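Long-range contacts in avidin-related protein 4/5 (PDB 1Y55), which binds biotin with high affinity, as a thermostable tetrameric relative of chicken avidin: residues K88-T93 with N116-R120; L14-T19 with G31-V37; A22-R26 with I52-R56. The protein carries 1 engineered substitution. Numbering follows the deposited sequence.

Contact 1 of 3, residues K88-T93 with N116-R120; sequences KEVLKT and NNFTR. With BTN (biotin), chain C.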
loop_
_atom_site.group_PDB
_atom_site.type_symbol
_atom_site.label_atom_id
_atom_site.label_comp_id
_atom_site.label_asym_id
_atom_site.label_seq_id
_atom_site.Cartn_x
_atom_site.Cartn_y
_atom_site.Cartn_z
ATOM N N LYS A 88 24.326 -7.094 -13.836
ATOM C CA LYS A 88 23.874 -7.431 -12.490
ATOM C C LYS A 88 22.359 -7.280 -12.364
ATOM O O LYS A 88 21.775 -6.326 -12.874
ATOM C CB LYS A 88 24.560 -6.546 -11.466
ATOM C CG LYS A 88 24.308 -6.967 -10.031
ATOM C CD LYS A 88 25.056 -6.036 -9.088
ATOM C CE LYS A 88 24.312 -4.729 -8.891
ATOM N NZ LYS A 88 23.426 -4.734 -7.691
ATOM N N GLU A 89 21.742 -8.234 -11.674
ATOM C CA GLU A 89 20.292 -8.285 -11.529
ATOM C C GLU A 89 19.836 -7.861 -10.144
ATOM O O GLU A 89 20.429 -8.222 -9.131
ATOM C CB GLU A 89 19.792 -9.695 -11.827
ATOM C CG GLU A 89 20.026 -10.050 -13.288
ATOM C CD GLU A 89 19.700 -11.480 -13.660
ATOM O OE1 GLU A 89 19.657 -12.326 -12.780
ATOM O OE2 GLU A 89 19.509 -11.754 -14.853
ATOM N N VAL A 90 18.773 -7.081 -10.111
ATOM C CA VAL A 90 18.127 -6.663 -8.874
ATOM C C VAL A 90 16.636 -6.894 -9.036
ATOM O O VAL A 90 16.057 -6.570 -10.073
ATOM C CB VAL A 90 18.376 -5.154 -8.579
ATOM C CG1 VAL A 90 17.565 -4.668 -7.375
ATOM C CG2 VAL A 90 19.864 -4.864 -8.364
ATOM N N LEU A 91 16.013 -7.444 -8.001
ATOM C CA LEU A 91 14.550 -7.450 -7.916
ATOM C C LEU A 91 14.113 -6.297 -7.035
ATOM O O LEU A 91 14.495 -6.234 -5.864
ATOM C CB LEU A 91 13.977 -8.741 -7.341
ATOM C CG LEU A 91 14.528 -10.055 -7.870
ATOM C CD1 LEU A 91 13.841 -11.218 -7.194
ATOM C CD2 LEU A 91 14.382 -10.135 -9.381
ATOM N N LYS A 92 13.306 -5.397 -7.584
ATOM C CA LYS A 92 12.649 -4.352 -6.810
ATOM C C LYS A 92 11.229 -4.836 -6.560
ATOM O O LYS A 92 10.519 -5.155 -7.509
ATOM C CB LYS A 92 12.632 -3.037 -7.597
ATOM C CG LYS A 92 14.009 -2.459 -7.883
ATOM C CD LYS A 92 14.713 -1.945 -6.642
ATOM C CE LYS A 92 14.139 -0.619 -6.156
ATOM N NZ LYS A 92 14.845 -0.106 -4.960
ATOM N N THR A 93 10.831 -4.934 -5.299
ATOM C CA THR A 93 9.518 -5.447 -4.947
ATOM C C THR A 93 8.810 -4.612 -3.906
ATOM O O THR A 93 9.421 -3.892 -3.099
ATOM C CB THR A 93 9.572 -6.908 -4.412
ATOM O OG1 THR A 93 10.092 -6.956 -3.074
ATOM C CG2 THR A 93 10.417 -7.803 -5.286
ATOM N N ASN A 116 10.967 -4.611 -0.606
ATOM C CA ASN A 116 12.190 -5.372 -0.456
ATOM C C ASN A 116 12.979 -5.326 -1.748
ATOM O O ASN A 116 12.434 -5.537 -2.829
ATOM C CB ASN A 116 11.943 -6.857 -0.121
ATOM C CG ASN A 116 11.700 -7.141 1.353
ATOM O OD1 ASN A 116 10.698 -7.769 1.701
ATOM N ND2 ASN A 116 12.648 -6.766 2.207
ATOM N N ASN A 117 14.285 -5.132 -1.618
ATOM C CA ASN A 117 15.217 -5.213 -2.728
ATOM C C ASN A 117 15.992 -6.502 -2.607
ATOM O O ASN A 117 16.517 -6.795 -1.537
ATOM C CB ASN A 117 16.139 -3.993 -2.663
ATOM C CG ASN A 117 15.346 -2.678 -2.677
ATOM O OD1 ASN A 117 14.477 -2.517 -3.499
ATOM N ND2 ASN A 117 15.631 -1.769 -1.756
ATOM N N PHE A 118 16.047 -7.282 -3.688
ATOM C CA PHE A 118 16.743 -8.568 -3.681
ATOM C C PHE A 118 17.908 -8.527 -4.666
ATOM O O PHE A 118 17.806 -7.967 -5.761
ATOM C CB PHE A 118 15.848 -9.745 -4.122
ATOM C CG PHE A 118 14.661 -10.052 -3.224
ATOM C CD1 PHE A 118 14.666 -11.182 -2.414
ATOM C CD2 PHE A 118 13.517 -9.273 -3.244
ATOM C CE1 PHE A 118 13.564 -11.518 -1.626
ATOM C CE2 PHE A 118 12.419 -9.602 -2.461
ATOM C CZ PHE A 118 12.437 -10.727 -1.658
ATOM N N THR A 119 18.997 -9.192 -4.274
ATOM C CA THR A 119 20.119 -9.449 -5.166
ATOM C C THR A 119 20.494 -10.922 -5.063
ATOM O O THR A 119 20.115 -11.617 -4.133
ATOM C CB THR A 119 21.325 -8.557 -4.826
ATOM O OG1 THR A 119 21.684 -8.731 -3.455
ATOM C CG2 THR A 119 21.006 -7.064 -5.018
ATOM N N ARG A 120 21.240 -11.404 -6.049
ATOM C CA ARG A 120 21.553 -12.825 -6.114
ATOM C C ARG A 120 22.530 -13.243 -5.039
ATOM O O ARG A 120 23.443 -12.506 -4.673
ATOM C CB ARG A 120 22.112 -13.198 -7.493
ATOM C CG ARG A 120 21.042 -13.220 -8.579
ATOM C CD ARG A 120 21.498 -13.931 -9.847
ATOM N NE ARG A 120 20.509 -13.922 -10.918
ATOM C CZ ARG A 120 19.476 -14.768 -11.036
ATOM N NH1 ARG A 120 18.655 -14.676 -12.068
ATOM N NH2 ARG A 120 19.235 -15.684 -10.114
HETATM C C11 BTN C . 4.697 -13.949 9.869
HETATM O O11 BTN C . 5.295 -12.933 10.560
HETATM O O12 BTN C . 3.696 -14.605 10.365
HETATM C C10 BTN C . 5.162 -14.348 8.539
HETATM C C9 BTN C . 6.498 -13.780 8.126
HETATM C C8 BTN C . 6.363 -12.418 7.451
HETATM C C7 BTN C . 7.730 -11.872 7.024
HETATM C C2 BTN C . 7.635 -10.579 6.167
HETATM S S1 BTN C . 6.995 -10.802 4.533
HETATM C C6 BTN C . 7.443 -9.093 4.172
HETATM C C5 BTN C . 8.819 -8.893 4.803
HETATM N N1 BTN C . 9.911 -9.291 3.934
HETATM C C3 BTN C . 10.570 -10.317 4.446
HETATM O O3 BTN C . 11.607 -10.880 3.850
HETATM N N2 BTN C . 10.073 -10.698 5.605
HETATM C C4 BTN C . 8.969 -9.840 6.006
HETATM O O HOH W 1 22.443 -9.561 -8.004
HETATM O O HOH W 2 11.775 -2.363 -3.589
#
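Glu89 and Arg120 form a salt bridge at the open end of this strand pair. Glu89 OE1 lies 2.6 Å from Arg120 NE and 2.7 Å from Arg120 NH1, so one carboxylate oxygen takes two hydrogen bonds. The guanidinium also binds the backbone oxygens of Ser5 and Thr7. Further along the pair, Lys92 NZ donates to Asn117 OD1 (2.8 Å) and is also hydrogen-bonded to Tyr115 OH of a neighbouring subunit. Asn116 OD1 accepts a hydrogen bond from biotin N1 at 2.8 Å.

The backbones run antiparallel, 161° between their directions. Leu91 and Phe118 are a hydrogen-bonded pair, with Leu91 N to Phe118 O and Phe118 N to Leu91 O both 2.9 Å. Thr93 and Asn116 form the next such pair, with Thr93 N to Asn116 O and Asn116 N to Thr93 O both 3.0 Å. Thr93 OG1 adds a 2.7 Å bond to Asn116 O. Nearer the salt bridge, water 1 links Glu89 O (2.7 Å) to Arg120 N (2.9 Å).

Leu91, Thr93, Asn116 and Phe118 share one face. Leu91 CB packs on Phe118 CB at 3.9 Å, and both side chains touch Met18. Val90, Lys92, Asn117 and Thr119 share the other face, where Val90 packs on Ile104 of another neighbouring subunit.

The last two strands of the avidin barrel thus present a ligand acceptor on one face and subunit-binding groups on the other.

Contact 2 of 3, residues L14-T19 with G31-V37; sequences LGSIMT and GTYLTAV. With BTN (biotin), chain C.
Strands Ile17-Thr19 and Gly31-Leu34 run antiparallel (172°), axes 4.7 Å apart at closest approach. Gly15 (phi 94°, psi -1°) turns the chain into the first strand, and Ser16 faces Thr35 (CA-CA 4.5 Å). Hydrogen-bonded pairs are Ile17 with Leu34 (Ile17 N to Leu34 O 3.0 Å, Leu34 N to Ile17 O 2.8 Å) and Thr19 with Thr32 (Thr19 N to Thr32 O and Thr32 N to Thr19 O, both 2.9 Å). Met18 and Tyr33 are the non-hydrogen-bonded pair between them (CA-CA 4.3 Å). A CB on Gly31 would clash with Thr19 O.

Met18 (p, t, t) and Tyr33 (chi1 t, chi2 -77°) share the barrel's inner face. Met18 SD lies 5.0 Å from the Tyr33 ring centroid, an oblique Met-aromatic contact.

This second-and-third-strand hairpin of the avidin barrel lines the biotin pocket. Ser16 (chi1 m) accepts at OG from Ala36 N (2.9 Å). Ser16 OG and Tyr33 OH each donate to biotin O3 at 2.7 Å. Thr35 (chi1 t) accepts at OG1 from biotin N2 (2.9 Å) and donates from OG1 to Val37 O (2.6 Å).

Leu14 CD1 (m, t) lies 4.1 Å from Val37 CG2 (m), beside Trp108 of a neighbouring subunit. On the face bearing Ile17 (m, t), Leu34 (t, p), Thr19 (m) and Thr32 (p), water 3 joins Thr19 OG1 (2.8 Å) and Thr32 OG1 (2.9 Å); Lys9 NZ also binds Thr19 OG1.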
loop_
_atom_site.group_PDB
_atom_site.type_symbol
_atom_site.label_atom_id
_atom_site.label_comp_id
_atom_site.label_asym_id
_atom_site.label_seq_id
_atom_site.Cartn_x
_atom_site.Cartn_y
_atom_site.Cartn_z
ATOM N N LEU A 14 16.538 -7.211 4.284
ATOM C CA LEU A 14 16.311 -7.649 5.655
ATOM C C LEU A 14 17.111 -8.898 5.997
ATOM O O LEU A 14 17.080 -9.339 7.142
ATOM C CB LEU A 14 14.820 -7.922 5.893
ATOM C CG LEU A 14 13.866 -6.768 5.629
ATOM C CD1 LEU A 14 12.412 -7.202 5.797
ATOM C CD2 LEU A 14 14.178 -5.582 6.502
ATOM N N GLY A 15 17.794 -9.483 5.017
ATOM C CA GLY A 15 18.548 -10.706 5.204
ATOM C C GLY A 15 17.785 -11.979 4.868
ATOM O O GLY A 15 18.331 -13.066 5.000
ATOM N N SER A 16 16.518 -11.881 4.460
ATOM C CA SER A 16 15.767 -13.064 4.070
ATOM C C SER A 16 16.366 -13.693 2.831
ATOM O O SER A 16 16.979 -13.003 2.024
ATOM C CB SER A 16 14.322 -12.686 3.804
ATOM O OG SER A 16 13.749 -12.119 4.960
ATOM N N ILE A 17 16.158 -14.995 2.676
ATOM C CA ILE A 17 16.652 -15.749 1.527
ATOM C C ILE A 17 15.487 -16.406 0.823
ATOM O O ILE A 17 14.620 -16.971 1.462
ATOM C CB ILE A 17 17.658 -16.833 1.945
ATOM C CG1 ILE A 17 18.846 -16.200 2.643
ATOM C CG2 ILE A 17 18.093 -17.671 0.742
ATOM C CD1 ILE A 17 19.801 -17.223 3.200
ATOM N N MET A 18 15.460 -16.363 -0.505
ATOM C CA MET A 18 14.517 -17.204 -1.217
ATOM C C MET A 18 15.232 -17.930 -2.334
ATOM O O MET A 18 16.212 -17.460 -2.907
ATOM C CB MET A 18 13.312 -16.461 -1.728
ATOM C CG MET A 18 13.645 -15.451 -2.710
ATOM S SD MET A 18 12.060 -14.729 -3.445
ATOM C CE MET A 18 12.792 -13.675 -4.644
ATOM N N THR A 19 14.695 -19.097 -2.642
ATOM C CA THR A 19 15.217 -19.971 -3.660
ATOM C C THR A 19 14.086 -20.285 -4.616
ATOM O O THR A 19 13.054 -20.796 -4.215
ATOM C CB THR A 19 15.733 -21.256 -3.036
ATOM O OG1 THR A 19 16.678 -20.940 -1.997
ATOM C CG2 THR A 19 16.508 -22.083 -4.065
ATOM N N GLY A 31 9.139 -22.220 -5.247
ATOM C CA GLY A 31 10.349 -22.019 -4.506
ATOM C C GLY A 31 10.097 -22.066 -3.021
ATOM O O GLY A 31 9.044 -22.483 -2.545
ATOM N N THR A 32 11.102 -21.626 -2.282
ATOM C CA THR A 32 11.023 -21.534 -0.827
ATOM C C THR A 32 11.527 -20.171 -0.374
ATOM O O THR A 32 12.300 -19.506 -1.061
ATOM C CB THR A 32 11.827 -22.631 -0.133
ATOM O OG1 THR A 32 13.211 -22.462 -0.465
ATOM C CG2 THR A 32 11.407 -24.029 -0.578
ATOM N N TYR A 33 11.064 -19.785 0.805
ATOM C CA TYR A 33 11.353 -18.480 1.371
ATOM C C TYR A 33 11.703 -18.678 2.843
ATOM O O TYR A 33 10.903 -19.257 3.579
ATOM C CB TYR A 33 10.134 -17.558 1.226
ATOM C CG TYR A 33 10.450 -16.085 1.297
ATOM C CD1 TYR A 33 10.715 -15.455 2.510
ATOM C CD2 TYR A 33 10.479 -15.308 0.150
ATOM C CE1 TYR A 33 11.002 -14.092 2.572
ATOM C CE2 TYR A 33 10.761 -13.956 0.207
ATOM C CZ TYR A 33 11.029 -13.352 1.413
ATOM O OH TYR A 33 11.316 -12.008 1.409
ATOM N N LEU A 34 12.879 -18.199 3.249
ATOM C CA LEU A 34 13.310 -18.219 4.646
ATOM C C LEU A 34 13.379 -16.759 5.102
ATOM O O LEU A 34 14.313 -16.030 4.769
ATOM C CB LEU A 34 14.659 -18.921 4.809
ATOM C CG LEU A 34 15.093 -19.118 6.253
ATOM C CD1 LEU A 34 14.114 -19.976 7.032
ATOM C CD2 LEU A 34 16.480 -19.728 6.301
ATOM N N THR A 35 12.339 -16.317 5.797
ATOM C CA THR A 35 12.318 -14.948 6.268
ATOM C C THR A 35 13.270 -14.756 7.442
ATOM O O THR A 35 13.381 -15.620 8.311
ATOM C CB THR A 35 10.905 -14.481 6.621
ATOM O OG1 THR A 35 10.979 -13.098 7.010
ATOM C CG2 THR A 35 10.258 -15.291 7.755
ATOM N N ALA A 36 13.957 -13.612 7.460
ATOM C CA ALA A 36 14.822 -13.273 8.581
ATOM C C ALA A 36 14.030 -12.758 9.780
ATOM O O ALA A 36 14.535 -12.794 10.911
ATOM C CB ALA A 36 15.835 -12.232 8.161
ATOM N N VAL A 37 12.826 -12.238 9.524
ATOM C CA VAL A 37 12.000 -11.558 10.518
ATOM C C VAL A 37 10.580 -12.111 10.480
ATOM O O VAL A 37 10.092 -12.594 9.452
ATOM C CB VAL A 37 11.969 -10.020 10.305
ATOM C CG1 VAL A 37 13.357 -9.425 10.533
ATOM C CG2 VAL A 37 11.439 -9.653 8.917
HETATM C C11 BTN C . 4.697 -13.949 9.869
HETATM O O11 BTN C . 5.295 -12.933 10.560
HETATM O O12 BTN C . 3.696 -14.605 10.365
HETATM C C10 BTN C . 5.162 -14.348 8.539
HETATM C C9 BTN C . 6.498 -13.780 8.126
HETATM C C8 BTN C . 6.363 -12.418 7.451
HETATM C C7 BTN C . 7.730 -11.872 7.024
HETATM C C2 BTN C . 7.635 -10.579 6.167
HETATM S S1 BTN C . 6.995 -10.802 4.533
HETATM C C6 BTN C . 7.443 -9.093 4.172
HETATM C C5 BTN C . 8.819 -8.893 4.803
HETATM N N1 BTN C . 9.911 -9.291 3.934
HETATM C C3 BTN C . 10.570 -10.317 4.446
HETATM O O3 BTN C . 11.607 -10.880 3.850
HETATM N N2 BTN C . 10.073 -10.698 5.605
HETATM C C4 BTN C . 8.969 -9.840 6.006
HETATM O O HOH W 3 15.179 -20.463 0.284
#

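Contact 3 of 3, residues A22-R26 with I52-R56; sequences AVNSR and IQHKR. With FMT (formic acid), chain E.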
loop_
_atom_site.group_PDB
_atom_site.type_symbol
_atom_site.label_atom_id
_atom_site.label_comp_id
_atom_site.label_asym_id
_atom_site.label_seq_id
_atom_site.Cartn_x
_atom_site.Cartn_y
_atom_site.Cartn_z
ATOM N N ALA A 22 12.847 -23.811 -11.460
ATOM C CA ALA A 22 12.713 -23.524 -12.877
ATOM C C ALA A 22 11.437 -22.751 -13.174
ATOM O O ALA A 22 10.389 -23.021 -12.599
ATOM C CB ALA A 22 12.723 -24.814 -13.664
ATOM N N VAL A 23 11.553 -21.796 -14.083
ATOM C CA VAL A 23 10.402 -21.048 -14.575
ATOM C C VAL A 23 9.903 -21.763 -15.826
ATOM O O VAL A 23 10.671 -22.021 -16.752
ATOM C CB VAL A 23 10.798 -19.612 -14.908
ATOM C CG1 VAL A 23 9.622 -18.844 -15.457
ATOM C CG2 VAL A 23 11.356 -18.905 -13.672
ATOM N N ASN A 24 8.626 -22.118 -15.852
ATOM C CA ASN A 24 8.092 -22.894 -16.968
ATOM C C ASN A 24 7.708 -21.993 -18.142
ATOM O O ASN A 24 7.941 -20.790 -18.101
ATOM C CB ASN A 24 6.985 -23.841 -16.499
ATOM C CG ASN A 24 5.667 -23.153 -16.210
ATOM O OD1 ASN A 24 5.467 -21.982 -16.493
ATOM N ND2 ASN A 24 4.751 -23.908 -15.628
ATOM N N SER A 25 7.217 -22.544 -19.252
ATOM C CA SER A 25 6.951 -21.712 -20.425
ATOM C C SER A 25 5.774 -20.741 -20.229
ATOM O O SER A 25 5.638 -19.806 -21.008
ATOM C CB SER A 25 6.721 -22.571 -21.663
ATOM O OG SER A 25 5.552 -23.355 -21.518
ATOM N N ARG A 26 4.929 -20.954 -19.210
ATOM C CA ARG A 26 3.916 -19.963 -18.834
ATOM C C ARG A 26 4.460 -18.856 -17.923
ATOM O O ARG A 26 3.747 -17.891 -17.628
ATOM C CB ARG A 26 2.759 -20.655 -18.093
ATOM C CG ARG A 26 1.943 -21.596 -18.934
ATOM C CD ARG A 26 1.151 -20.920 -20.007
ATOM N NE ARG A 26 0.197 -21.857 -20.566
ATOM C CZ ARG A 26 -0.368 -21.759 -21.752
ATOM N NH1 ARG A 26 -0.112 -20.739 -22.549
ATOM N NH2 ARG A 26 -1.201 -22.711 -22.143
ATOM N N ILE A 52 4.220 -16.200 -10.746
ATOM C CA ILE A 52 4.286 -16.088 -12.196
ATOM C C ILE A 52 5.094 -14.867 -12.574
ATOM O O ILE A 52 4.860 -13.774 -12.044
ATOM C CB ILE A 52 2.897 -15.994 -12.871
ATOM C CG1 ILE A 52 1.827 -16.869 -12.202
ATOM C CG2 ILE A 52 3.028 -16.378 -14.336
ATOM C CD1 ILE A 52 0.435 -16.660 -12.784
ATOM N N GLN A 53 6.012 -15.035 -13.519
ATOM C CA GLN A 53 6.704 -13.923 -14.163
ATOM C C GLN A 53 6.314 -13.868 -15.626
ATOM O O GLN A 53 5.855 -14.851 -16.198
ATOM C CB GLN A 53 8.237 -14.062 -14.051
ATOM C CG GLN A 53 8.866 -15.227 -14.818
ATOM C CD GLN A 53 10.374 -15.051 -14.977
ATOM O OE1 GLN A 53 10.827 -14.535 -16.015
ATOM N NE2 GLN A 53 11.129 -15.414 -13.964
ATOM N N HIS A 54 6.522 -12.710 -16.233
ATOM C CA HIS A 54 6.439 -12.600 -17.677
ATOM C C HIS A 54 7.662 -13.274 -18.310
ATOM O O HIS A 54 8.742 -13.336 -17.725
ATOM C CB HIS A 54 6.304 -11.150 -18.077
ATOM C CG HIS A 54 4.937 -10.599 -17.816
ATOM N ND1 HIS A 54 4.421 -10.260 -16.580
ATOM C CD2 HIS A 54 3.975 -10.318 -18.715
ATOM C CE1 HIS A 54 3.172 -9.838 -16.756
ATOM N NE2 HIS A 54 2.887 -9.853 -18.039
ATOM N N LYS A 55 7.462 -13.777 -19.516
ATOM C CA LYS A 55 8.409 -14.628 -20.212
ATOM C C LYS A 55 9.192 -13.946 -21.318
ATOM O O LYS A 55 10.401 -14.197 -21.471
ATOM C CB LYS A 55 7.652 -15.797 -20.818
ATOM C CG LYS A 55 7.564 -16.952 -19.901
ATOM C CD LYS A 55 8.606 -18.017 -20.301
ATOM C CE LYS A 55 9.696 -18.163 -19.285
ATOM N NZ LYS A 55 10.357 -19.484 -19.396
ATOM N N ARG A 56 8.544 -13.108 -22.110
ATOM C CA ARG A 56 9.193 -12.538 -23.293
ATOM C C ARG A 56 10.121 -11.401 -22.888
ATOM O O ARG A 56 11.191 -11.234 -23.461
ATOM C CB ARG A 56 8.146 -12.056 -24.301
ATOM C CG ARG A 56 7.349 -13.193 -24.937
ATOM C CD ARG A 56 6.115 -12.743 -25.717
ATOM N NE ARG A 56 5.109 -12.143 -24.838
ATOM C CZ ARG A 56 3.991 -11.566 -25.251
ATOM N NH1 ARG A 56 3.702 -11.477 -26.546
ATOM N NH2 ARG A 56 3.157 -11.053 -24.356
HETATM C C FMT E . 4.645 -13.154 -21.456
HETATM O O1 FMT E . 5.608 -12.891 -22.179
HETATM O O2 FMT E . 4.753 -13.262 -20.237
#
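One direct hydrogen bond joins the two segments. Lys55 NZ donates to Asn24 O at 3.0 Å, so the lysine spans from its own loop to the turn at 24-26. Within that turn, Asn24 OD1 takes a weak bond from Arg26 N (3.0 Å), and Asn24 ND2 binds Glu28.

The remaining contacts across the gap are van der Waals. Val23 CG1 lies 3.9 Å from Lys55 CE. Lys55 CD passes 3.5 Å from Ser25 O, and Ile52 CG2 sits 3.7 Å from Arg26 O. The aliphatic part of Lys55 therefore lies along the turn.

A formate, probably from the crystallisation liquor, sits beside residues 54-56. Its O2 accepts from Lys55 N (2.9 Å). Its O1 accepts from Arg56 N (2.9 Å) and Arg56 NE (2.8 Å).

His54 points away from segment 22-26 and stacks on His67 of a neighbouring subunit. The site is a rim of the avidin beta-barrel, where the turn between strands 17-20 and 28-34 meets the exit of strand 47-53.

In the fold
From the N terminus, strand 17-20 leads into the turn of contact 3, and strand 28-34 returns beside it. Contact 2 closes this hairpin across 11 intervening residues. Strand 47-53 then runs next to strand 28-34, and its exit meets the turn, closing contact 3 over 25 residues. Their segments alternate, so contacts 2 and 3 cross along the chain; their centres are about 21 Å apart, contact 3 at the hairpin turn and contact 2 toward its biotin end. Contact 1 follows in series and closes a loop of 22 residues between strands 89-98 and 111-120. It touches contact 2 through the barrel interior, where Phe118 meets Tyr33 and Leu91 meets Met18. Both touch biotin.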